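Local structure of RNA-dependent RNA Polymerase (Bombyx mori cytoplasmic polyhedrosis virus, 6TZ0) at residues I392-L397 with Q653-N659; E403-V408 with Q509-L513; E945-R950 with V968-L973. The protein catalyses RNA-directed RNA synthesis, transcribing the viral double-stranded genome into plus strands and probably making the complementary minus strands after core assembly. All coordinates share one frame; numbering follows the deposited sequence.

Interaction 1 (I392-L397 with Q653-N659)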
ATOM      1  N   ILE A 392      23.815 -16.360  -4.988  1.00 21.70           N
ATOM      2  CA  ILE A 392      23.580 -16.804  -3.620  1.00 21.70           C
ATOM      3  C   ILE A 392      22.091 -16.805  -3.292  1.00 21.70           C
ATOM      4  O   ILE A 392      21.589 -17.730  -2.642  1.00 21.70           O
ATOM      5  CB  ILE A 392      24.403 -15.932  -2.656  1.00 21.70           C
ATOM      6  CG1 ILE A 392      25.883 -16.243  -2.843  1.00 21.70           C
ATOM      7  CG2 ILE A 392      24.027 -16.180  -1.229  1.00 21.70           C
ATOM      8  CD1 ILE A 392      26.803 -15.270  -2.199  1.00 21.70           C
ATOM      9  N   ALA A 393      21.352 -15.797  -3.758  1.00 21.84           N
ATOM     10  CA  ALA A 393      19.904 -15.808  -3.562  1.00 21.84           C
ATOM     11  C   ALA A 393      19.232 -16.891  -4.398  1.00 21.84           C
ATOM     12  O   ALA A 393      18.300 -17.563  -3.930  1.00 21.84           O
ATOM     13  CB  ALA A 393      19.316 -14.441  -3.893  1.00 21.84           C
ATOM     14  N   GLN A 394      19.699 -17.096  -5.632  1.00 21.63           N
ATOM     15  CA  GLN A 394      19.074 -18.100  -6.476  1.00 21.63           C
ATOM     16  C   GLN A 394      19.407 -19.521  -6.058  1.00 21.63           C
ATOM     17  O   GLN A 394      18.618 -20.414  -6.361  1.00 21.63           O
ATOM     18  CB  GLN A 394      19.448 -17.892  -7.938  1.00 21.63           C
ATOM     19  CG  GLN A 394      18.792 -16.683  -8.545  1.00 21.63           C
ATOM     20  CD  GLN A 394      17.291 -16.721  -8.408  1.00 21.63           C
ATOM     21  OE1 GLN A 394      16.705 -15.898  -7.715  1.00 21.63           O
ATOM     22  NE2 GLN A 394      16.664 -17.703  -9.035  1.00 21.63           N
ATOM     23  N   SER A 395      20.513 -19.745  -5.341  1.00 21.86           N
ATOM     24  CA  SER A 395      20.825 -21.088  -4.861  1.00 21.86           C
ATOM     25  C   SER A 395      19.790 -21.593  -3.865  1.00 21.86           C
ATOM     26  O   SER A 395      19.544 -22.799  -3.784  1.00 21.86           O
ATOM     27  CB  SER A 395      22.214 -21.114  -4.233  1.00 21.86           C
ATOM     28  OG  SER A 395      22.242 -20.363  -3.038  1.00 21.86           O
ATOM     29  N   TYR A 396      19.154 -20.692  -3.128  1.00 21.81           N
ATOM     30  CA  TYR A 396      18.049 -21.072  -2.265  1.00 21.81           C
ATOM     31  C   TYR A 396      16.707 -20.979  -2.972  1.00 21.81           C
ATOM     32  O   TYR A 396      15.849 -21.844  -2.770  1.00 21.81           O
ATOM     33  CB  TYR A 396      18.041 -20.202  -1.012  1.00 21.81           C
ATOM     34  CG  TYR A 396      16.938 -20.542  -0.050  1.00 21.81           C
ATOM     35  CD1 TYR A 396      16.977 -21.710   0.700  1.00 21.81           C
ATOM     36  CD2 TYR A 396      15.862 -19.689   0.119  1.00 21.81           C
ATOM     37  CE1 TYR A 396      15.967 -22.019   1.583  1.00 21.81           C
ATOM     38  CE2 TYR A 396      14.855 -19.987   0.995  1.00 21.81           C
ATOM     39  CZ  TYR A 396      14.908 -21.149   1.728  1.00 21.81           C
ATOM     40  OH  TYR A 396      13.894 -21.442   2.604  1.00 21.81           O
ATOM     41  N   LEU A 397      16.496 -19.956  -3.801  1.00 21.51           N
ATOM     42  CA  LEU A 397      15.180 -19.765  -4.400  1.00 21.51           C
ATOM     43  C   LEU A 397      14.879 -20.721  -5.547  1.00 21.51           C
ATOM     44  O   LEU A 397      13.703 -20.995  -5.799  1.00 21.51           O
ATOM     45  CB  LEU A 397      15.028 -18.327  -4.885  1.00 21.51           C
ATOM     46  CG  LEU A 397      14.925 -17.237  -3.823  1.00 21.51           C
ATOM     47  CD1 LEU A 397      14.943 -15.876  -4.480  1.00 21.51           C
ATOM     48  CD2 LEU A 397      13.667 -17.423  -3.001  1.00 21.51           C
ATOM     49  N   GLN A 653      14.636 -13.226   2.411  1.00 23.53           N
ATOM     50  CA  GLN A 653      14.742 -14.617   2.834  1.00 23.53           C
ATOM     51  C   GLN A 653      15.658 -15.400   1.907  1.00 23.53           C
ATOM     52  O   GLN A 653      16.377 -16.295   2.367  1.00 23.53           O
ATOM     53  CB  GLN A 653      13.357 -15.262   2.935  1.00 23.53           C
ATOM     54  CG  GLN A 653      12.693 -15.680   1.650  1.00 23.53           C
ATOM     55  CD  GLN A 653      11.277 -16.124   1.868  1.00 23.53           C
ATOM     56  OE1 GLN A 653      10.734 -15.995   2.955  1.00 23.53           O
ATOM     57  NE2 GLN A 653      10.678 -16.696   0.839  1.00 23.53           N
ATOM     58  N   GLY A 654      15.723 -15.008   0.631  1.00 22.11           N
ATOM     59  CA  GLY A 654      16.635 -15.657  -0.285  1.00 22.11           C
ATOM     60  C   GLY A 654      18.082 -15.352   0.029  1.00 22.11           C
ATOM     61  O   GLY A 654      18.912 -16.260   0.044  1.00 22.11           O
ATOM     62  N   LEU A 655      18.395 -14.082   0.323  1.00 22.81           N
ATOM     63  CA  LEU A 655      19.766 -13.719   0.680  1.00 22.81           C
ATOM     64  C   LEU A 655      20.218 -14.400   1.967  1.00 22.81           C
ATOM     65  O   LEU A 655      21.334 -14.924   2.030  1.00 22.81           O
ATOM     66  CB  LEU A 655      19.914 -12.206   0.820  1.00 22.81           C
ATOM     67  CG  LEU A 655      19.836 -11.294  -0.398  1.00 22.81           C
ATOM     68  CD1 LEU A 655      19.933  -9.857   0.059  1.00 22.81           C
ATOM     69  CD2 LEU A 655      20.924 -11.600  -1.391  1.00 22.81           C
ATOM     70  N   VAL A 656      19.350 -14.456   2.983  1.00 23.57           N
ATOM     71  CA  VAL A 656      19.756 -15.038   4.261  1.00 23.57           C
ATOM     72  C   VAL A 656      19.919 -16.553   4.153  1.00 23.57           C
ATOM     73  O   VAL A 656      20.955 -17.112   4.551  1.00 23.57           O
ATOM     74  CB  VAL A 656      18.761 -14.644   5.367  1.00 23.57           C
ATOM     75  CG1 VAL A 656      19.046 -15.408   6.640  1.00 23.57           C
ATOM     76  CG2 VAL A 656      18.870 -13.168   5.643  1.00 23.57           C
ATOM     77  N   ARG A 657      18.915 -17.246   3.609  1.00 23.29           N
ATOM     78  CA  ARG A 657      19.005 -18.699   3.537  1.00 23.29           C
ATOM     79  C   ARG A 657      20.041 -19.162   2.514  1.00 23.29           C
ATOM     80  O   ARG A 657      20.690 -20.202   2.712  1.00 23.29           O
ATOM     81  CB  ARG A 657      17.633 -19.273   3.230  1.00 23.29           C
ATOM     82  CG  ARG A 657      16.618 -19.091   4.332  1.00 23.29           C
ATOM     83  CD  ARG A 657      16.960 -19.975   5.507  1.00 23.29           C
ATOM     84  NE  ARG A 657      15.919 -19.959   6.525  1.00 23.29           N
ATOM     85  CZ  ARG A 657      15.995 -20.615   7.676  1.00 23.29           C
ATOM     86  NH1 ARG A 657      17.068 -21.331   7.953  1.00 23.29           N
ATOM     87  NH2 ARG A 657      15.004 -20.548   8.548  1.00 23.29           N
ATOM     88  N   GLY A 658      20.256 -18.394   1.446  1.00 21.44           N
ATOM     89  CA  GLY A 658      21.329 -18.715   0.536  1.00 21.44           C
ATOM     90  C   GLY A 658      22.695 -18.445   1.114  1.00 21.44           C
ATOM     91  O   GLY A 658      23.663 -19.101   0.735  1.00 21.44           O
ATOM     92  N   ASN A 659      22.805 -17.481   2.032  1.00 23.51           N
ATOM     93  CA  ASN A 659      24.072 -17.317   2.732  1.00 23.51           C
ATOM     94  C   ASN A 659      24.334 -18.491   3.660  1.00 23.51           C
ATOM     95  O   ASN A 659      25.489 -18.880   3.849  1.00 23.51           O
ATOM     96  CB  ASN A 659      24.084 -16.021   3.532  1.00 23.51           C
ATOM     97  CG  ASN A 659      25.473 -15.612   3.942  1.00 23.51           C
ATOM     98  OD1 ASN A 659      26.460 -16.179   3.485  1.00 23.51           O
ATOM     99  ND2 ASN A 659      25.561 -14.657   4.847  1.00 23.51           N
TER
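Y396 of helix 389-397 drops as a knob among Q653, G654, R657 and G658 of helix 644-665. Its CB rests on the backbone of G658, 3.8 Å from G658 N. With CG anti to the backbone N (chi1 -179°), the ring swings out alongside the R657 side chain, both pointing the same way. All six ring carbons then lie about equally far from R657 CB, which stands 3.3 Å from the ring centroid and almost exactly on its normal, a centred CH-pi contact. Farther out, CZ meets R657 CG at 3.7 Å, and OH reaches toward the same methylene. R657 then bends at chi2 and carries its guanidinium away to a salt bridge with E660, leaving the aliphatic base to the tyrosine.

The axes of the two segments run 7.3 Å apart at closest and cross at 88°. G654 and G658, one turn apart in a GxxxG spacing, present bare backbone that allows this close approach. G658 CA makes a CA-H...O contact of 3.3 Å with I392 O. That same carbonyl oxygen receives a 2.7 Å hydrogen bond from S395 OG, so it is engaged by its own helix as well. I392 CG2 lies over the G658 carbonyl group, while A393 CB meets L655 CD2.

Helix 644-665 follows a Ser-Gly loop, consistent with the motif B helix of RNA polymerases. Its other sides pack on strand 672-677, through V656 and R657, and on helix 690-705, through L655 and N659, whose ND2 is bonded to N700. Helix 557-573 packs against helix 389-397 through Q394 and L397, so the largely buried crossing lies among helices and a strand of the central polymerase domain.

Interaction 2 (E403-V408 with Q509-L513)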
ATOM      1  N   GLU A 403       7.455 -26.502  -7.542  1.00 30.33           N
ATOM      2  CA  GLU A 403       6.267 -26.550  -6.698  1.00 30.33           C
ATOM      3  C   GLU A 403       5.408 -25.302  -6.866  1.00 30.33           C
ATOM      4  O   GLU A 403       4.175 -25.398  -6.941  1.00 30.33           O
ATOM      5  CB  GLU A 403       6.685 -26.721  -5.241  1.00 30.33           C
ATOM      6  CG  GLU A 403       5.537 -26.791  -4.262  1.00 30.33           C
ATOM      7  CD  GLU A 403       4.718 -28.055  -4.393  1.00 30.33           C
ATOM      8  OE1 GLU A 403       5.271 -29.091  -4.823  1.00 30.33           O
ATOM      9  OE2 GLU A 403       3.514 -28.014  -4.061  1.00 30.33           O
ATOM     10  N   ILE A 404       6.041 -24.126  -6.954  1.00 27.60           N
ATOM     11  CA  ILE A 404       5.300 -22.884  -7.155  1.00 27.60           C
ATOM     12  C   ILE A 404       4.635 -22.870  -8.526  1.00 27.60           C
ATOM     13  O   ILE A 404       3.493 -22.422  -8.659  1.00 27.60           O
ATOM     14  CB  ILE A 404       6.218 -21.664  -6.935  1.00 27.60           C
ATOM     15  CG1 ILE A 404       6.605 -21.551  -5.469  1.00 27.60           C
ATOM     16  CG2 ILE A 404       5.537 -20.371  -7.293  1.00 27.60           C
ATOM     17  CD1 ILE A 404       7.661 -20.524  -5.201  1.00 27.60           C
ATOM     18  N   ALA A 405       5.298 -23.417  -9.551  1.00 28.24           N
ATOM     19  CA  ALA A 405       4.679 -23.464 -10.874  1.00 28.24           C
ATOM     20  C   ALA A 405       3.501 -24.426 -10.915  1.00 28.24           C
ATOM     21  O   ALA A 405       2.485 -24.133 -11.561  1.00 28.24           O
ATOM     22  CB  ALA A 405       5.717 -23.844 -11.925  1.00 28.24           C
ATOM     23  N   LYS A 406       3.606 -25.550 -10.200  1.00 30.87           N
ATOM     24  CA  LYS A 406       2.475 -26.459 -10.045  1.00 30.87           C
ATOM     25  C   LYS A 406       1.309 -25.783  -9.332  1.00 30.87           C
ATOM     26  O   LYS A 406       0.147 -26.027  -9.668  1.00 30.87           O
ATOM     27  CB  LYS A 406       2.938 -27.708  -9.292  1.00 30.87           C
ATOM     28  CG  LYS A 406       1.923 -28.839  -9.158  1.00 30.87           C
ATOM     29  CD  LYS A 406       1.259 -28.863  -7.784  1.00 30.87           C
ATOM     30  CE  LYS A 406       0.321 -30.044  -7.650  1.00 30.87           C
ATOM     31  NZ  LYS A 406      -0.366 -30.055  -6.331  1.00 30.87           N
ATOM     32  N   ARG A 407       1.601 -24.925  -8.351  1.00 30.01           N
ATOM     33  CA  ARG A 407       0.532 -24.207  -7.659  1.00 30.01           C
ATOM     34  C   ARG A 407      -0.091 -23.129  -8.541  1.00 30.01           C
ATOM     35  O   ARG A 407      -1.300 -22.888  -8.472  1.00 30.01           O
ATOM     36  CB  ARG A 407       1.070 -23.595  -6.369  1.00 30.01           C
ATOM     37  CG  ARG A 407       1.357 -24.603  -5.290  1.00 30.01           C
ATOM     38  CD  ARG A 407       1.953 -23.934  -4.075  1.00 30.01           C
ATOM     39  NE  ARG A 407       2.266 -24.911  -3.041  1.00 30.01           N
ATOM     40  CZ  ARG A 407       1.433 -25.253  -2.068  1.00 30.01           C
ATOM     41  NH1 ARG A 407       0.243 -24.682  -1.990  1.00 30.01           N
ATOM     42  NH2 ARG A 407       1.790 -26.157  -1.168  1.00 30.01           N
ATOM     43  N   VAL A 408       0.723 -22.463  -9.362  1.00 29.71           N
ATOM     44  CA  VAL A 408       0.244 -21.388 -10.227  1.00 29.71           C
ATOM     45  C   VAL A 408      -0.628 -21.938 -11.351  1.00 29.71           C
ATOM     46  O   VAL A 408      -1.594 -21.287 -11.772  1.00 29.71           O
ATOM     47  CB  VAL A 408       1.461 -20.575 -10.731  1.00 29.71           C
ATOM     48  CG1 VAL A 408       1.137 -19.677 -11.904  1.00 29.71           C
ATOM     49  CG2 VAL A 408       1.980 -19.695  -9.618  1.00 29.71           C
ATOM     50  N   GLN A 509       3.181 -17.498  -3.509  1.00 27.80           N
ATOM     51  CA  GLN A 509       3.042 -18.921  -3.252  1.00 27.80           C
ATOM     52  C   GLN A 509       4.136 -19.474  -2.352  1.00 27.80           C
ATOM     53  O   GLN A 509       3.959 -20.559  -1.793  1.00 27.80           O
ATOM     54  CB  GLN A 509       3.033 -19.693  -4.567  1.00 27.80           C
ATOM     55  CG  GLN A 509       1.950 -19.270  -5.524  1.00 27.80           C
ATOM     56  CD  GLN A 509       0.559 -19.463  -4.975  1.00 27.80           C
ATOM     57  OE1 GLN A 509       0.271 -20.444  -4.296  1.00 27.80           O
ATOM     58  NE2 GLN A 509      -0.320 -18.517  -5.271  1.00 27.80           N
ATOM     59  N   ILE A 510       5.251 -18.758  -2.183  1.00 28.26           N
ATOM     60  CA  ILE A 510       6.357 -19.272  -1.379  1.00 28.26           C
ATOM     61  C   ILE A 510       6.078 -19.166   0.113  1.00 28.26           C
ATOM     62  O   ILE A 510       6.767 -19.810   0.912  1.00 28.26           O
ATOM     63  CB  ILE A 510       7.661 -18.548  -1.777  1.00 28.26           C
ATOM     64  CG1 ILE A 510       8.898 -19.372  -1.404  1.00 28.26           C
ATOM     65  CG2 ILE A 510       7.753 -17.195  -1.117  1.00 28.26           C
ATOM     66  CD1 ILE A 510      10.175 -18.906  -2.039  1.00 28.26           C
ATOM     67  N   TYR A 511       5.057 -18.402   0.516  1.00 32.00           N
ATOM     68  CA  TYR A 511       4.704 -18.328   1.928  1.00 32.00           C
ATOM     69  C   TYR A 511       4.124 -19.633   2.446  1.00 32.00           C
ATOM     70  O   TYR A 511       4.207 -19.901   3.647  1.00 32.00           O
ATOM     71  CB  TYR A 511       3.688 -17.224   2.196  1.00 32.00           C
ATOM     72  CG  TYR A 511       4.138 -15.830   1.859  1.00 32.00           C
ATOM     73  CD1 TYR A 511       5.214 -15.262   2.506  1.00 32.00           C
ATOM     74  CD2 TYR A 511       3.419 -15.042   0.978  1.00 32.00           C
ATOM     75  CE1 TYR A 511       5.614 -13.980   2.227  1.00 32.00           C
ATOM     76  CE2 TYR A 511       3.808 -13.754   0.699  1.00 32.00           C
ATOM     77  CZ  TYR A 511       4.909 -13.232   1.328  1.00 32.00           C
ATOM     78  OH  TYR A 511       5.309 -11.951   1.067  1.00 32.00           O
ATOM     79  N   ASP A 512       3.540 -20.443   1.575  1.00 32.62           N
ATOM     80  CA  ASP A 512       2.992 -21.733   1.953  1.00 32.62           C
ATOM     81  C   ASP A 512       4.028 -22.844   1.920  1.00 32.62           C
ATOM     82  O   ASP A 512       3.673 -24.008   2.119  1.00 32.62           O
ATOM     83  CB  ASP A 512       1.832 -22.096   1.031  1.00 32.62           C
ATOM     84  CG  ASP A 512       0.660 -21.159   1.185  1.00 32.62           C
ATOM     85  OD1 ASP A 512       0.479 -20.608   2.290  1.00 32.62           O
ATOM     86  OD2 ASP A 512      -0.078 -20.967   0.198  1.00 32.62           O
ATOM     87  N   LEU A 513       5.291 -22.517   1.673  1.00 28.82           N
ATOM     88  CA  LEU A 513       6.328 -23.518   1.522  1.00 28.82           C
ATOM     89  C   LEU A 513       7.446 -23.378   2.540  1.00 28.82           C
ATOM     90  O   LEU A 513       8.330 -24.237   2.584  1.00 28.82           O
ATOM     91  CB  LEU A 513       6.919 -23.449   0.111  1.00 28.82           C
ATOM     92  CG  LEU A 513       5.946 -23.686  -1.038  1.00 28.82           C
ATOM     93  CD1 LEU A 513       6.676 -23.512  -2.335  1.00 28.82           C
ATOM     94  CD2 LEU A 513       5.340 -25.061  -0.951  1.00 28.82           C
TER
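L513 spreads its two methyls across three side chains of helix 401-409. CD1 lies against I404 CG1 at 3.7 Å, and CD2 reaches E403 CG at the same separation. CD2 also comes within 3.7 Å of R407 NE, approaching the guanidinium obliquely as the leucine and arginine side chains run alongside one another, pointing opposite ways.

I404 is the apolar centre of the contact. Its CG2, anti to the backbone N, meets Q509 CB at 3.8 Å, while CD1 on the other branch touches I510 CB at 4.0 Å. CG of Q509 lies near V408 CG2; the bend at chi2 (-61°) then turns the amide so that OE1 lies beside the CB and CD methylenes of R407.

Over one face of the R407 guanidinium, toward the rim, stands D512 CB. D512 OD2 is 4.3 Å from R407 NH1 and well out of the guanidinium plane; no N-H points at it. Within its own helix R407 forms a salt bridge, NE to E403 OE2 at 3.5 Å.

In the central polymerase domain, I404 also packs on F566 and V570 of helix 557-573, and I510 on V650 of helix 644-665. The turn following helix 501-508 is thus joined to helix 401-409 chiefly by aliphatic contact. Any charge attraction between R407 and D512, beyond salt-bridge distance, would add to that cohesion without the directionality of a hydrogen bond.

Interaction 3 (E945-R950 with V968-L973)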
ATOM      1  N   GLU A 945     -21.612 -17.712 -12.908  1.00 66.13           N
ATOM      2  CA  GLU A 945     -21.918 -17.889 -11.493  1.00 66.13           C
ATOM      3  C   GLU A 945     -22.997 -16.923 -11.016  1.00 66.13           C
ATOM      4  O   GLU A 945     -23.788 -17.261 -10.128  1.00 66.13           O
ATOM      5  CB  GLU A 945     -20.654 -17.722 -10.652  1.00 66.13           C
ATOM      6  CG  GLU A 945     -19.622 -18.812 -10.853  1.00 66.13           C
ATOM      7  CD  GLU A 945     -18.398 -18.615  -9.980  1.00 66.13           C
ATOM      8  OE1 GLU A 945     -18.310 -17.567  -9.306  1.00 66.13           O
ATOM      9  OE2 GLU A 945     -17.528 -19.508  -9.965  1.00 66.13           O
ATOM     10  N   ARG A 946     -23.053 -15.726 -11.590  1.00 69.76           N
ATOM     11  CA  ARG A 946     -23.928 -14.685 -11.071  1.00 69.76           C
ATOM     12  C   ARG A 946     -25.291 -14.659 -11.747  1.00 69.76           C
ATOM     13  O   ARG A 946     -26.286 -14.301 -11.103  1.00 69.76           O
ATOM     14  CB  ARG A 946     -23.242 -13.326 -11.207  1.00 69.76           C
ATOM     15  CG  ARG A 946     -21.997 -13.191 -10.339  1.00 69.76           C
ATOM     16  CD  ARG A 946     -21.327 -11.849 -10.528  1.00 69.76           C
ATOM     17  NE  ARG A 946     -20.055 -11.748  -9.821  1.00 69.76           N
ATOM     18  CZ  ARG A 946     -19.914 -11.248  -8.599  1.00 69.76           C
ATOM     19  NH1 ARG A 946     -20.968 -10.785  -7.943  1.00 69.76           N
ATOM     20  NH2 ARG A 946     -18.715 -11.196  -8.039  1.00 69.76           N
ATOM     21  N   GLU A 947     -25.375 -15.041 -13.024  1.00 73.73           N
ATOM     22  CA  GLU A 947     -26.679 -15.077 -13.677  1.00 73.73           C
ATOM     23  C   GLU A 947     -27.525 -16.239 -13.169  1.00 73.73           C
ATOM     24  O   GLU A 947     -28.756 -16.131 -13.126  1.00 73.73           O
ATOM     25  CB  GLU A 947     -26.524 -15.135 -15.199  1.00 73.73           C
ATOM     26  CG  GLU A 947     -25.871 -16.390 -15.747  1.00 73.73           C
ATOM     27  CD  GLU A 947     -25.793 -16.392 -17.262  1.00 73.73           C
ATOM     28  OE1 GLU A 947     -26.214 -15.390 -17.877  1.00 73.73           O
ATOM     29  OE2 GLU A 947     -25.320 -17.396 -17.838  1.00 73.73           O
ATOM     30  N   LYS A 948     -26.888 -17.330 -12.731  1.00 73.69           N
ATOM     31  CA  LYS A 948     -27.627 -18.404 -12.074  1.00 73.69           C
ATOM     32  C   LYS A 948     -28.153 -17.959 -10.719  1.00 73.69           C
ATOM     33  O   LYS A 948     -29.259 -18.342 -10.321  1.00 73.69           O
ATOM     34  CB  LYS A 948     -26.741 -19.636 -11.909  1.00 73.69           C
ATOM     35  CG  LYS A 948     -26.414 -20.361 -13.191  1.00 73.69           C
ATOM     36  CD  LYS A 948     -25.569 -21.584 -12.894  1.00 73.69           C
ATOM     37  CE  LYS A 948     -25.195 -22.336 -14.159  1.00 73.69           C
ATOM     38  NZ  LYS A 948     -24.352 -23.519 -13.843  1.00 73.69           N
ATOM     39  N   SER A 949     -27.374 -17.143 -10.002  1.00 75.09           N
ATOM     40  CA  SER A 949     -27.828 -16.611  -8.724  1.00 75.09           C
ATOM     41  C   SER A 949     -28.994 -15.649  -8.911  1.00 75.09           C
ATOM     42  O   SER A 949     -29.948 -15.666  -8.128  1.00 75.09           O
ATOM     43  CB  SER A 949     -26.668 -15.925  -8.005  1.00 75.09           C
ATOM     44  OG  SER A 949     -27.082 -15.381  -6.767  1.00 75.09           O
ATOM     45  N   ARG A 950     -28.946 -14.828  -9.966  1.00 73.62           N
ATOM     46  CA  ARG A 950     -30.065 -13.939 -10.273  1.00 73.62           C
ATOM     47  C   ARG A 950     -31.303 -14.724 -10.698  1.00 73.62           C
ATOM     48  O   ARG A 950     -32.429 -14.360 -10.332  1.00 73.62           O
ATOM     49  CB  ARG A 950     -29.669 -12.945 -11.362  1.00 73.62           C
ATOM     50  CG  ARG A 950     -28.664 -11.898 -10.931  1.00 73.62           C
ATOM     51  CD  ARG A 950     -28.536 -10.804 -11.974  1.00 73.62           C
ATOM     52  NE  ARG A 950     -27.977 -11.284 -13.227  1.00 73.62           N
ATOM     53  CZ  ARG A 950     -26.680 -11.289 -13.495  1.00 73.62           C
ATOM     54  NH1 ARG A 950     -25.826 -10.830 -12.593  1.00 73.62           N
ATOM     55  NH2 ARG A 950     -26.238 -11.743 -14.659  1.00 73.62           N
ATOM     56  N   VAL A 968     -28.120 -11.413  -2.296  1.00 74.16           N
ATOM     57  CA  VAL A 968     -28.053 -12.125  -3.567  1.00 74.16           C
ATOM     58  C   VAL A 968     -26.706 -11.855  -4.223  1.00 74.16           C
ATOM     59  O   VAL A 968     -26.260 -10.703  -4.308  1.00 74.16           O
ATOM     60  CB  VAL A 968     -29.220 -11.704  -4.473  1.00 74.16           C
ATOM     61  CG1 VAL A 968     -29.147 -12.392  -5.827  1.00 74.16           C
ATOM     62  CG2 VAL A 968     -30.538 -12.007  -3.797  1.00 74.16           C
ATOM     63  N   TYR A 969     -26.052 -12.922  -4.693  1.00 73.63           N
ATOM     64  CA  TYR A 969     -24.685 -12.826  -5.192  1.00 73.63           C
ATOM     65  C   TYR A 969     -24.613 -12.308  -6.621  1.00 73.63           C
ATOM     66  O   TYR A 969     -23.609 -11.693  -6.995  1.00 73.63           O
ATOM     67  CB  TYR A 969     -24.000 -14.188  -5.101  1.00 73.63           C
ATOM     68  CG  TYR A 969     -22.559 -14.200  -5.563  1.00 73.63           C
ATOM     69  CD1 TYR A 969     -21.550 -13.656  -4.775  1.00 73.63           C
ATOM     70  CD2 TYR A 969     -22.208 -14.754  -6.790  1.00 73.63           C
ATOM     71  CE1 TYR A 969     -20.236 -13.669  -5.194  1.00 73.63           C
ATOM     72  CE2 TYR A 969     -20.898 -14.770  -7.215  1.00 73.63           C
ATOM     73  CZ  TYR A 969     -19.917 -14.228  -6.414  1.00 73.63           C
ATOM     74  OH  TYR A 969     -18.609 -14.246  -6.844  1.00 73.63           O
ATOM     75  N   GLY A 970     -25.641 -12.561  -7.435  1.00 71.99           N
ATOM     76  CA  GLY A 970     -25.679 -11.980  -8.767  1.00 71.99           C
ATOM     77  C   GLY A 970     -25.806 -10.472  -8.743  1.00 71.99           C
ATOM     78  O   GLY A 970     -25.353  -9.789  -9.665  1.00 71.99           O
ATOM     79  N   TYR A 971     -26.412  -9.939  -7.693  1.00 70.97           N
ATOM     80  CA  TYR A 971     -26.442  -8.515  -7.405  1.00 70.97           C
ATOM     81  C   TYR A 971     -25.215  -8.176  -6.558  1.00 70.97           C
ATOM     82  O   TYR A 971     -24.270  -8.964  -6.470  1.00 70.97           O
ATOM     83  CB  TYR A 971     -27.766  -8.175  -6.723  1.00 70.97           C
ATOM     84  CG  TYR A 971     -28.964  -8.349  -7.622  1.00 70.97           C
ATOM     85  CD1 TYR A 971     -28.854  -8.216  -8.998  1.00 70.97           C
ATOM     86  CD2 TYR A 971     -30.190  -8.718  -7.097  1.00 70.97           C
ATOM     87  CE1 TYR A 971     -29.947  -8.387  -9.817  1.00 70.97           C
ATOM     88  CE2 TYR A 971     -31.289  -8.898  -7.911  1.00 70.97           C
ATOM     89  CZ  TYR A 971     -31.159  -8.736  -9.271  1.00 70.97           C
ATOM     90  OH  TYR A 971     -32.247  -8.917 -10.091  1.00 70.97           O
ATOM     91  N   GLY A 972     -25.189  -7.005  -5.941  1.00 69.25           N
ATOM     92  CA  GLY A 972     -24.099  -6.642  -5.052  1.00 69.25           C
ATOM     93  C   GLY A 972     -22.924  -6.010  -5.751  1.00 69.25           C
ATOM     94  O   GLY A 972     -22.426  -4.966  -5.323  1.00 69.25           O
ATOM     95  N   LEU A 973     -22.452  -6.642  -6.825  1.00 65.62           N
ATOM     96  CA  LEU A 973     -21.524  -5.970  -7.722  1.00 65.62           C
ATOM     97  C   LEU A 973     -22.214  -4.793  -8.405  1.00 65.62           C
ATOM     98  O   LEU A 973     -21.607  -3.725  -8.586  1.00 65.62           O
ATOM     99  CB  LEU A 973     -20.983  -6.981  -8.732  1.00 65.62           C
ATOM    100  CG  LEU A 973     -19.803  -6.611  -9.624  1.00 65.62           C
ATOM    101  CD1 LEU A 973     -18.588  -6.318  -8.777  1.00 65.62           C
ATOM    102  CD2 LEU A 973     -19.510  -7.750 -10.578  1.00 65.62           C
TER
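The guanidinium of R946 lies flat on the Y969 ring, the main stacking interaction here. The planes are 16° apart and the centres 4.2 Å, an off-centre cation-pi arrangement in which NH1 stands over the ring while NH2 is displaced toward the hydroxyl. An extended chain from CG to NE carries the arginine along the ring, its CG passing 3.7 Å from Y969 CE2. On the opposite face of the guanidinium sits L973 CD2, so the flat group is sandwiched between tyrosine and leucine.

Hydrogen bonds fasten the backbone of G970. G970 N gives a weak hydrogen bond to S949 OG, 3.2 Å; the serine oxygen is also bonded to A1113 O, linking the contact to a further part of the chain. G970 O accepts a hydrogen bond of 3.1 Å from R950 NH1; the oxygen lies in the guanidinium plane, but NH1 stands 37° out of the carbonyl plane. A bend at chi3 (-65°) turns R950 to this position, and NH1 also forms a salt bridge with E938.

In the C-terminal region the chain leaves helix 945-958, doubles back so that the loop before helix 973-979 lies on residues 945-950, and enters that helix with G972 at the N-cap position.

Close backbone packing comes at G970, whose CA makes a CA-H...O contact of 3.3 Å with R946 O. Among the van der Waals contacts, V968 CG1 meets S949 OG at 3.8 Å, and R950 CD approaches Y971 CE1 at 3.5 Å, obliquely to the ring.

In the fold
Interactions 1 and 2 are neighbours inside the central polymerase domain, their centres about 17 Å apart. Helices 389-397 and 401-409 follow one another in the chain, and interaction 2 is nested within the loop that interaction 1 closes. The two touch directly, because I510 packs on both L397 and Q653; helix 557-573 is also shared, F566 contacting L397 and I404. Together they form adjoining packing on helix 644-665, whose L655 side chain is about 8 Å from that of V548, a magnesium-binding residue. Interaction 3 comes later, in the C-terminal region, its nearest atoms about 16 Å from interaction 2 and about 30 Å from interaction 1, and is a separate contact, local in sequence, between helix 945-958 and the loop that follows it.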